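Local coordinates for protein potential RNA-dependent RNA polymerase (Human picobirnavirus, PDB 5I62) that catalyses RNA-templated synthesis of RNA from ribonucleoside triphosphates, serving both transcription and genome replication of a double-stranded RNA virus, at residues D97-D102 with Y315-M320; I300-P305 with N328-L333; G439-T444 with P480-N485; D471-R474 with G478-G481. All coordinates share one frame; numbering follows the deposited sequence.

Interaction 1 (D97-D102 with Y315-M320)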
# COMPACT_ATOMS: atom_id res chain seq x y z
N ASP A 97 -20.49 0.80 5.38
CA ASP A 97 -21.32 2.00 5.47
C ASP A 97 -20.81 3.14 4.60
O ASP A 97 -21.60 4.00 4.20
CB ASP A 97 -21.41 2.43 6.93
CG ASP A 97 -22.12 1.40 7.80
OD1 ASP A 97 -22.94 0.61 7.26
OD2 ASP A 97 -21.85 1.34 9.02
N SER A 98 -19.53 3.17 4.27
CA SER A 98 -18.99 4.33 3.55
C SER A 98 -19.31 4.33 2.06
O SER A 98 -19.02 5.33 1.40
CB SER A 98 -17.47 4.42 3.74
OG SER A 98 -17.12 4.52 5.11
N ILE A 99 -19.84 3.25 1.51
CA ILE A 99 -20.09 3.21 0.07
C ILE A 99 -21.46 3.74 -0.31
O ILE A 99 -21.81 3.71 -1.50
CB ILE A 99 -19.94 1.79 -0.51
CG1 ILE A 99 -20.93 0.85 0.19
CG2 ILE A 99 -18.49 1.34 -0.37
CD1 ILE A 99 -21.02 -0.50 -0.43
N SER A 100 -22.25 4.20 0.64
CA SER A 100 -23.59 4.68 0.34
C SER A 100 -23.73 6.20 0.49
O SER A 100 -24.84 6.71 0.55
CB SER A 100 -24.62 3.93 1.19
OG SER A 100 -24.45 4.22 2.56
N LYS A 101 -22.61 6.92 0.56
CA LYS A 101 -22.66 8.37 0.51
C LYS A 101 -23.16 8.83 -0.86
O LYS A 101 -23.13 8.08 -1.84
CB LYS A 101 -21.28 8.95 0.81
CG LYS A 101 -20.86 8.69 2.25
CD LYS A 101 -19.51 9.29 2.65
CE LYS A 101 -19.23 8.93 4.13
NZ LYS A 101 -17.99 9.52 4.71
N ASP A 102 -23.68 10.06 -0.91
CA ASP A 102 -24.12 10.64 -2.18
C ASP A 102 -22.99 10.54 -3.20
O ASP A 102 -21.84 10.89 -2.91
CB ASP A 102 -24.52 12.10 -2.00
CG ASP A 102 -25.65 12.30 -0.99
OD1 ASP A 102 -26.48 11.38 -0.83
OD2 ASP A 102 -25.69 13.37 -0.35
N TYR A 315 -21.85 -10.31 5.75
CA TYR A 315 -22.18 -10.36 4.33
C TYR A 315 -22.60 -8.99 3.82
O TYR A 315 -22.85 -8.07 4.60
CB TYR A 315 -23.30 -11.38 4.05
CG TYR A 315 -22.99 -12.78 4.55
CD1 TYR A 315 -23.19 -13.13 5.88
CD2 TYR A 315 -22.47 -13.74 3.68
CE1 TYR A 315 -22.90 -14.44 6.34
CE2 TYR A 315 -22.16 -15.03 4.13
CZ TYR A 315 -22.38 -15.37 5.45
OH TYR A 315 -22.06 -16.65 5.87
N GLY A 316 -22.67 -8.85 2.49
CA GLY A 316 -23.15 -7.64 1.85
C GLY A 316 -22.04 -6.94 1.07
O GLY A 316 -20.85 -7.20 1.22
N ILE A 317 -22.46 -6.01 0.19
CA ILE A 317 -21.46 -5.28 -0.59
C ILE A 317 -20.72 -4.28 0.31
O ILE A 317 -21.22 -3.86 1.36
CB ILE A 317 -22.08 -4.57 -1.81
CG1 ILE A 317 -23.11 -3.52 -1.38
CG2 ILE A 317 -22.69 -5.59 -2.76
CD1 ILE A 317 -23.52 -2.57 -2.53
N HIS A 318 -19.51 -3.93 -0.10
CA HIS A 318 -18.66 -3.07 0.72
C HIS A 318 -17.65 -2.38 -0.20
O HIS A 318 -17.66 -2.57 -1.42
CB HIS A 318 -17.98 -3.88 1.83
CG HIS A 318 -17.30 -5.13 1.34
ND1 HIS A 318 -16.14 -5.11 0.60
CD2 HIS A 318 -17.64 -6.44 1.48
CE1 HIS A 318 -15.77 -6.35 0.32
NE2 HIS A 318 -16.67 -7.18 0.83
N GLY A 319 -16.80 -1.55 0.40
CA GLY A 319 -15.76 -0.90 -0.36
C GLY A 319 -14.67 -1.89 -0.76
O GLY A 319 -14.80 -3.10 -0.62
N MET A 320 -13.57 -1.33 -1.27
CA MET A 320 -12.45 -2.16 -1.69
C MET A 320 -11.96 -3.04 -0.55
O MET A 320 -11.53 -2.53 0.49
CB MET A 320 -11.30 -1.30 -2.20
CG MET A 320 -10.04 -2.09 -2.43
SD MET A 320 -10.24 -3.26 -3.79
CE MET A 320 -10.13 -2.12 -5.19
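The imidazole of His318, whose CA is touched by Ile99, has two aromatic neighbours: Trp204 meets it at a shallow tilt of about 35° and Tyr96 packs edge-to-face. At its nitrogen edge, ND1 gives a hydrogen bond to Gly319 O (2.7 Å), with the acceptor close to the ring plane, and NE2 is bonded to Ile304 O. By sequence this is the entry to the glycine-rich loop of polymerase motif B, which leads into helix 327-345. The bond from CA to CB of His318 points away from residues 97-102, so Ile99 meets its backbone. Ile99 and Ile317 share one conformation, CG1 lying between backbone N and carbonyl carbon (chi1 59° and 63°), and each thereby sends its CD1 across the gap. Ile99 CD1 rests 3.8 Å from Ile317 CG1 and 3.7 Å from His318 CA. No hydrogen bond passes between the two segments, which meet by van der Waals packing, although Gly319 also has a backbone bond to Tyr95 of helix 89-97. Gly319, having no side chain, lets the branch methyl of Ile99 come right against the peptide: CG2 stands 3.4 Å from Gly319 N and 3.5 Å from Gly319 CA.

Interaction 2 (I300-P305 with N328-L333)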
# COMPACT_ATOMS: atom_id res chain seq x y z
N ILE A 300 -15.99 -9.58 -6.93
CA ILE A 300 -15.87 -10.29 -5.65
C ILE A 300 -15.19 -9.43 -4.60
O ILE A 300 -15.56 -9.45 -3.42
CB ILE A 300 -15.12 -11.63 -5.85
CG1 ILE A 300 -15.99 -12.59 -6.66
CG2 ILE A 300 -14.69 -12.24 -4.51
CD1 ILE A 300 -15.21 -13.79 -7.16
N LYS A 301 -14.17 -8.65 -5.00
CA LYS A 301 -13.44 -7.87 -4.01
C LYS A 301 -14.33 -6.81 -3.36
O LYS A 301 -13.97 -6.30 -2.29
CB LYS A 301 -12.22 -7.22 -4.66
CG LYS A 301 -12.58 -6.13 -5.71
CD LYS A 301 -11.35 -5.50 -6.37
CE LYS A 301 -10.84 -6.33 -7.55
NZ LYS A 301 -11.71 -6.20 -8.77
N TYR A 302 -15.47 -6.47 -3.97
CA TYR A 302 -16.42 -5.50 -3.44
C TYR A 302 -17.62 -6.13 -2.74
O TYR A 302 -18.50 -5.41 -2.27
CB TYR A 302 -16.91 -4.58 -4.57
CG TYR A 302 -15.76 -3.91 -5.30
CD1 TYR A 302 -14.96 -2.99 -4.65
CD2 TYR A 302 -15.45 -4.24 -6.63
CE1 TYR A 302 -13.88 -2.38 -5.30
CE2 TYR A 302 -14.37 -3.63 -7.28
CZ TYR A 302 -13.60 -2.70 -6.60
OH TYR A 302 -12.53 -2.07 -7.20
N ALA A 303 -17.68 -7.47 -2.69
CA ALA A 303 -18.84 -8.14 -2.11
C ALA A 303 -18.49 -9.38 -1.27
O ALA A 303 -19.41 -9.98 -0.71
CB ALA A 303 -19.82 -8.55 -3.21
N ILE A 304 -17.22 -9.77 -1.18
CA ILE A 304 -16.87 -11.05 -0.54
C ILE A 304 -17.24 -11.00 0.94
O ILE A 304 -17.08 -9.94 1.58
CB ILE A 304 -15.37 -11.36 -0.73
CG1 ILE A 304 -15.03 -12.80 -0.31
CG2 ILE A 304 -14.50 -10.33 0.01
CD1 ILE A 304 -13.63 -13.22 -0.71
N PRO A 305 -17.80 -12.07 1.53
CA PRO A 305 -18.08 -12.05 2.97
C PRO A 305 -16.79 -11.88 3.76
O PRO A 305 -15.69 -12.11 3.25
CB PRO A 305 -18.72 -13.43 3.23
CG PRO A 305 -19.28 -13.84 1.87
CD PRO A 305 -18.27 -13.32 0.89
N ASN A 328 -4.73 -2.24 -5.63
CA ASN A 328 -4.04 -1.07 -6.13
C ASN A 328 -4.45 -0.75 -7.56
O ASN A 328 -4.58 0.42 -7.93
CB ASN A 328 -2.53 -1.29 -6.01
CG ASN A 328 -1.76 -0.02 -6.20
OD1 ASN A 328 -1.33 0.29 -7.31
ND2 ASN A 328 -1.60 0.75 -5.12
N ALA A 329 -4.67 -1.78 -8.38
CA ALA A 329 -4.94 -1.55 -9.80
C ALA A 329 -6.25 -0.80 -10.00
O ALA A 329 -6.29 0.24 -10.68
CB ALA A 329 -4.96 -2.88 -10.56
N ASP A 330 -7.35 -1.32 -9.43
CA ASP A 330 -8.66 -0.69 -9.61
C ASP A 330 -8.62 0.76 -9.15
O ASP A 330 -9.16 1.65 -9.82
CB ASP A 330 -9.75 -1.44 -8.82
CG ASP A 330 -10.19 -2.74 -9.48
OD1 ASP A 330 -9.53 -3.21 -10.43
OD2 ASP A 330 -11.23 -3.29 -9.04
N GLU A 331 -8.03 0.99 -7.98
CA GLU A 331 -8.00 2.32 -7.39
C GLU A 331 -7.16 3.28 -8.22
O GLU A 331 -7.55 4.43 -8.43
CB GLU A 331 -7.47 2.24 -5.97
CG GLU A 331 -8.44 1.55 -5.03
CD GLU A 331 -8.01 1.65 -3.59
OE1 GLU A 331 -6.83 2.01 -3.34
OE2 GLU A 331 -8.85 1.35 -2.72
N THR A 332 -6.00 2.82 -8.68
CA THR A 332 -5.09 3.68 -9.44
C THR A 332 -5.70 4.09 -10.78
O THR A 332 -5.60 5.25 -11.20
CB THR A 332 -3.75 2.97 -9.65
OG1 THR A 332 -3.17 2.71 -8.37
CG2 THR A 332 -2.79 3.83 -10.47
N LEU A 333 -6.34 3.14 -11.45
CA LEU A 333 -7.01 3.43 -12.71
C LEU A 333 -8.10 4.48 -12.52
O LEU A 333 -8.21 5.44 -13.29
CB LEU A 333 -7.60 2.14 -13.29
CG LEU A 333 -6.67 1.08 -13.85
CD1 LEU A 333 -7.51 -0.13 -14.25
CD2 LEU A 333 -5.90 1.62 -15.05
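Loop 300-305 faces helix 328-333 across a gap in which even the nearest alpha carbons, Lys301 CA and Asp330 CA, are 10.3 Å apart, so long polar side chains bridge the distance. The side chains of Lys301 and Tyr302 converge on one oxygen of Asp330. Tyr302 OH gives a short hydrogen bond to Asp330 OD2 (2.6 Å), which accepts on its anti lone pair, with the ring and carboxylate planes only 23° apart. Lys301 NZ reaches the same OD2 at 3.0 Å from the syn side, 29° out of the carboxylate plane, in a salt bridge. Bends at chi3 and chi4 curl the lysine tip round to it, while Lys301 CG sits 3.4 Å above the plane of the Tyr302 ring, over its centre. The helix follows the glycine-rich loop of motif B in the catalytic region of viral RNA polymerases, and the contact ties it to the loop before strand 306-309. Tyr218, from helix 208-228, completes the buried polar cluster: its OH is bonded to both Asp330 OD1 and Lys301 NZ. Two residues further on, Thr332 OG1 donates to Asn328 O (2.7 Å) and is also bonded to Gly358 N, at the Gly-Asp-Asp sequence of motif C.

Interaction 3 (G439-T444 with P480-N485)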
# COMPACT_ATOMS: atom_id res chain seq x y z
N GLY A 439 17.28 -14.99 14.76
CA GLY A 439 18.60 -14.47 14.45
C GLY A 439 18.62 -12.95 14.32
O GLY A 439 17.60 -12.30 14.11
N GLU A 440 19.83 -12.39 14.44
CA GLU A 440 20.00 -10.94 14.35
C GLU A 440 20.22 -10.44 12.93
O GLU A 440 20.07 -9.24 12.69
CB GLU A 440 21.17 -10.48 15.22
CG GLU A 440 21.06 -10.92 16.67
CD GLU A 440 22.37 -10.75 17.43
OE1 GLU A 440 23.22 -9.93 17.01
OE2 GLU A 440 22.56 -11.47 18.44
N LYS A 441 20.57 -11.33 12.00
CA LYS A 441 20.70 -10.90 10.61
C LYS A 441 19.40 -10.28 10.10
O LYS A 441 19.42 -9.29 9.37
CB LYS A 441 21.12 -12.07 9.73
CG LYS A 441 22.60 -12.39 9.79
CD LYS A 441 22.97 -13.50 8.83
CE LYS A 441 24.34 -14.06 9.18
NZ LYS A 441 24.65 -15.25 8.33
N MET A 442 18.25 -10.85 10.49
CA MET A 442 16.99 -10.33 10.00
C MET A 442 16.69 -8.96 10.59
O MET A 442 16.08 -8.11 9.92
CB MET A 442 15.86 -11.33 10.27
CG MET A 442 15.96 -12.55 9.34
SD MET A 442 14.66 -13.79 9.46
CE MET A 442 13.41 -13.11 8.37
N VAL A 443 17.11 -8.71 11.83
CA VAL A 443 17.01 -7.36 12.40
C VAL A 443 17.78 -6.37 11.53
O VAL A 443 17.26 -5.32 11.14
CB VAL A 443 17.51 -7.33 13.85
CG1 VAL A 443 17.46 -5.92 14.40
CG2 VAL A 443 16.68 -8.27 14.74
N THR A 444 19.03 -6.71 11.21
CA THR A 444 19.88 -5.83 10.41
C THR A 444 19.32 -5.62 9.01
O THR A 444 19.41 -4.51 8.47
CB THR A 444 21.30 -6.40 10.34
OG1 THR A 444 21.82 -6.55 11.66
CG2 THR A 444 22.20 -5.46 9.54
N PRO A 480 30.46 -10.83 10.34
CA PRO A 480 31.47 -11.28 9.36
C PRO A 480 30.82 -11.85 8.10
O PRO A 480 29.90 -12.67 8.17
CB PRO A 480 32.26 -12.34 10.13
CG PRO A 480 32.09 -11.97 11.58
CD PRO A 480 30.67 -11.42 11.68
N GLY A 481 31.30 -11.38 6.94
CA GLY A 481 30.79 -11.80 5.65
C GLY A 481 29.46 -11.19 5.25
O GLY A 481 29.09 -11.28 4.06
N PHE A 482 28.74 -10.55 6.16
CA PHE A 482 27.35 -10.19 5.91
C PHE A 482 27.21 -9.27 4.70
O PHE A 482 26.48 -9.56 3.75
CB PHE A 482 26.75 -9.55 7.15
CG PHE A 482 25.32 -9.13 6.99
CD1 PHE A 482 24.31 -10.07 6.97
CD2 PHE A 482 25.00 -7.80 6.85
CE1 PHE A 482 22.99 -9.69 6.82
CE2 PHE A 482 23.68 -7.40 6.71
CZ PHE A 482 22.67 -8.36 6.69
N LEU A 483 27.91 -8.13 4.73
CA LEU A 483 27.78 -7.16 3.64
C LEU A 483 28.25 -7.74 2.31
O LEU A 483 27.66 -7.47 1.26
CB LEU A 483 28.56 -5.89 3.98
CG LEU A 483 27.92 -5.00 5.06
CD1 LEU A 483 28.77 -3.76 5.30
CD2 LEU A 483 26.50 -4.61 4.66
N ASP A 484 29.30 -8.57 2.34
CA ASP A 484 29.84 -9.17 1.13
C ASP A 484 28.92 -10.22 0.52
O ASP A 484 29.10 -10.57 -0.65
CB ASP A 484 31.20 -9.80 1.42
CG ASP A 484 32.32 -8.78 1.49
OD1 ASP A 484 32.14 -7.68 0.93
OD2 ASP A 484 33.37 -9.07 2.10
N ASN A 485 27.97 -10.75 1.29
CA ASN A 485 27.08 -11.79 0.80
C ASN A 485 25.62 -11.37 0.94
O ASN A 485 24.74 -12.21 1.16
CB ASN A 485 27.33 -13.11 1.52
CG ASN A 485 28.81 -13.43 1.69
OD1 ASN A 485 29.31 -13.56 2.81
ND2 ASN A 485 29.53 -13.55 0.57
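Phe482 drives its ring against one side of helix 441-444, where the carbon chain of Lys441 and the methyl of Thr444, one helical turn apart, receive it. The phenylalanine has CG anti to the backbone N (chi1 179°), which carries the ring straight out from the loop and toward the helix. Its two sides then find different partners. CD1 and CE1 both lie 4.0 Å from Lys441 CG, whereas CE2 lies 3.7 Å from Thr444 CG2; both approaches are oblique to the ring. Lys441 sets its CG beside the backbone N (chi1 -79°) and runs extended from there, sliding past the aromatic side chain in the opposite direction. The methylenes of the lysine pack on the ring, while NZ goes on to a salt bridge with Glu489 in helix 486-491. Thr444 splits its two branches in a similar way: at chi1 -58° the methyl is the one anti to the backbone N and meets Phe482, and the hydroxyl makes a weak hydrogen bond with Thr473 OG1. Beyond the ring the loop tightens into a 3-10 turn, in which Asn485 N is bonded to Phe482 O (3.1 Å), before helix 486-491 begins. Leu445 and Leu448 also touch Phe482, so the ring lies against one stripe of helix 441-451 made by Lys441, Thr444, Leu445 and Leu448, a case of loop-on-helix packing within the helical C-terminal part of the chain that probably corresponds to the polymerase thumb.

Interaction 4 (D471-R474 with G478-G481)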
# COMPACT_ATOMS: atom_id res chain seq x y z
N ASP A 471 23.57 0.64 16.75
CA ASP A 471 23.46 -0.79 16.49
C ASP A 471 24.71 -1.51 16.96
O ASP A 471 25.82 -1.18 16.55
CB ASP A 471 23.20 -1.05 15.00
CG ASP A 471 22.93 -2.52 14.72
OD1 ASP A 471 22.75 -3.29 15.69
OD2 ASP A 471 22.89 -2.91 13.53
N LYS A 472 24.51 -2.48 17.86
CA LYS A 472 25.61 -3.32 18.34
C LYS A 472 26.43 -3.88 17.17
O LYS A 472 27.66 -3.79 17.16
CB LYS A 472 25.04 -4.45 19.20
CG LYS A 472 26.07 -5.39 19.83
CD LYS A 472 27.36 -4.66 20.22
CE LYS A 472 28.45 -5.65 20.65
NZ LYS A 472 28.77 -6.68 19.61
N THR A 473 25.74 -4.44 16.17
CA THR A 473 26.36 -5.01 14.98
C THR A 473 26.69 -3.97 13.92
O THR A 473 27.13 -4.36 12.83
CB THR A 473 25.45 -6.07 14.36
OG1 THR A 473 24.48 -5.43 13.50
CG2 THR A 473 24.72 -6.84 15.42
N ARG A 474 26.45 -2.69 14.19
CA ARG A 474 26.83 -1.59 13.29
C ARG A 474 26.30 -1.80 11.87
O ARG A 474 27.01 -1.62 10.88
CB ARG A 474 28.35 -1.40 13.29
CG ARG A 474 28.89 -0.99 14.65
CD ARG A 474 30.34 -1.39 14.82
NE ARG A 474 31.20 -0.61 13.94
CZ ARG A 474 32.09 -1.14 13.09
NH1 ARG A 474 32.24 -2.46 13.02
NH2 ARG A 474 32.82 -0.34 12.33
N GLY A 478 29.55 -5.33 11.69
CA GLY A 478 29.98 -6.24 12.73
C GLY A 478 29.56 -7.68 12.54
O GLY A 478 29.70 -8.48 13.47
N ILE A 479 29.03 -8.04 11.38
CA ILE A 479 28.61 -9.40 11.09
C ILE A 479 29.52 -9.95 10.00
O ILE A 479 29.40 -9.57 8.83
CB ILE A 479 27.13 -9.46 10.67
CG1 ILE A 479 26.25 -8.73 11.70
CG2 ILE A 479 26.67 -10.91 10.50
CD1 ILE A 479 24.74 -8.85 11.44
N PRO A 480 30.46 -10.83 10.34
CA PRO A 480 31.47 -11.28 9.36
C PRO A 480 30.82 -11.85 8.10
O PRO A 480 29.90 -12.67 8.17
CB PRO A 480 32.26 -12.34 10.13
CG PRO A 480 32.09 -11.97 11.58
CD PRO A 480 30.67 -11.42 11.68
N GLY A 481 31.30 -11.38 6.94
CA GLY A 481 30.79 -11.80 5.65
C GLY A 481 29.46 -11.19 5.25
O GLY A 481 29.09 -11.28 4.06
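Ile479 holds CG1 beside its own backbone N (chi1 -51°), which brings that atom to 3.8 Å from Thr473 CB, and Thr473 turns its hydroxyl into the position between backbone N and carbonyl carbon (chi1 84°), near both Ile479 CD1 and Asp471 OD2. The two side chains cross at a slant, and the isoleucine tip, CD1, passes 4.0 Å from Thr473 OG1. That hydroxyl also donates to Asp471 OD2 (3.0 Å), from above the carboxylate plane. The same oxygen accepts from Leu475 N as well, while OD1 takes a weak bond from Thr473 N, so one aspartate grips the chain that follows it at three points. Residues 471-474 form a type I beta turn, closed by Arg474 N to Asp471 O (2.9 Å), and the weak OD1 bond lays an Asx turn over it. Arg474 then takes up left-handed backbone angles and swings the chain round. The return is fastened by Gly478 N donating to Thr473 O (2.8 Å), an i to i+5 bond that makes residues 473-478 a pi-turn. This donor stands 39° out of the carbonyl plane. Gly478 CA comes within 4.4 Å of Thr473 CA, an approach suited to glycine because the direction a CB would take here leads into the carbonyl O of Thr473. Ile479 also packs on Lys441 and Thr444 of helix 441-451.

In the fold
From the N terminus, interaction 1 holds residues 97-102, just after helix 89-97, until the chain returns more than 200 residues later at 315-320, joining the N-terminal region to the motif B loop. Interaction 2 opens inside that span and closes beyond it, linking loop 300-305 to helix 327-345, so the two cross; they also touch, through a probable hydrogen bond between His318 N and Tyr302 O (2.8 Å). Interactions 3 and 4 follow in series on the opposite side of the chain's centre. Interaction 3 packs the connection between helices 460-469 and 486-491 against helix 441-451; interaction 4, nested within it and sharing Pro480 and Gly481, closes a turn inside that connection.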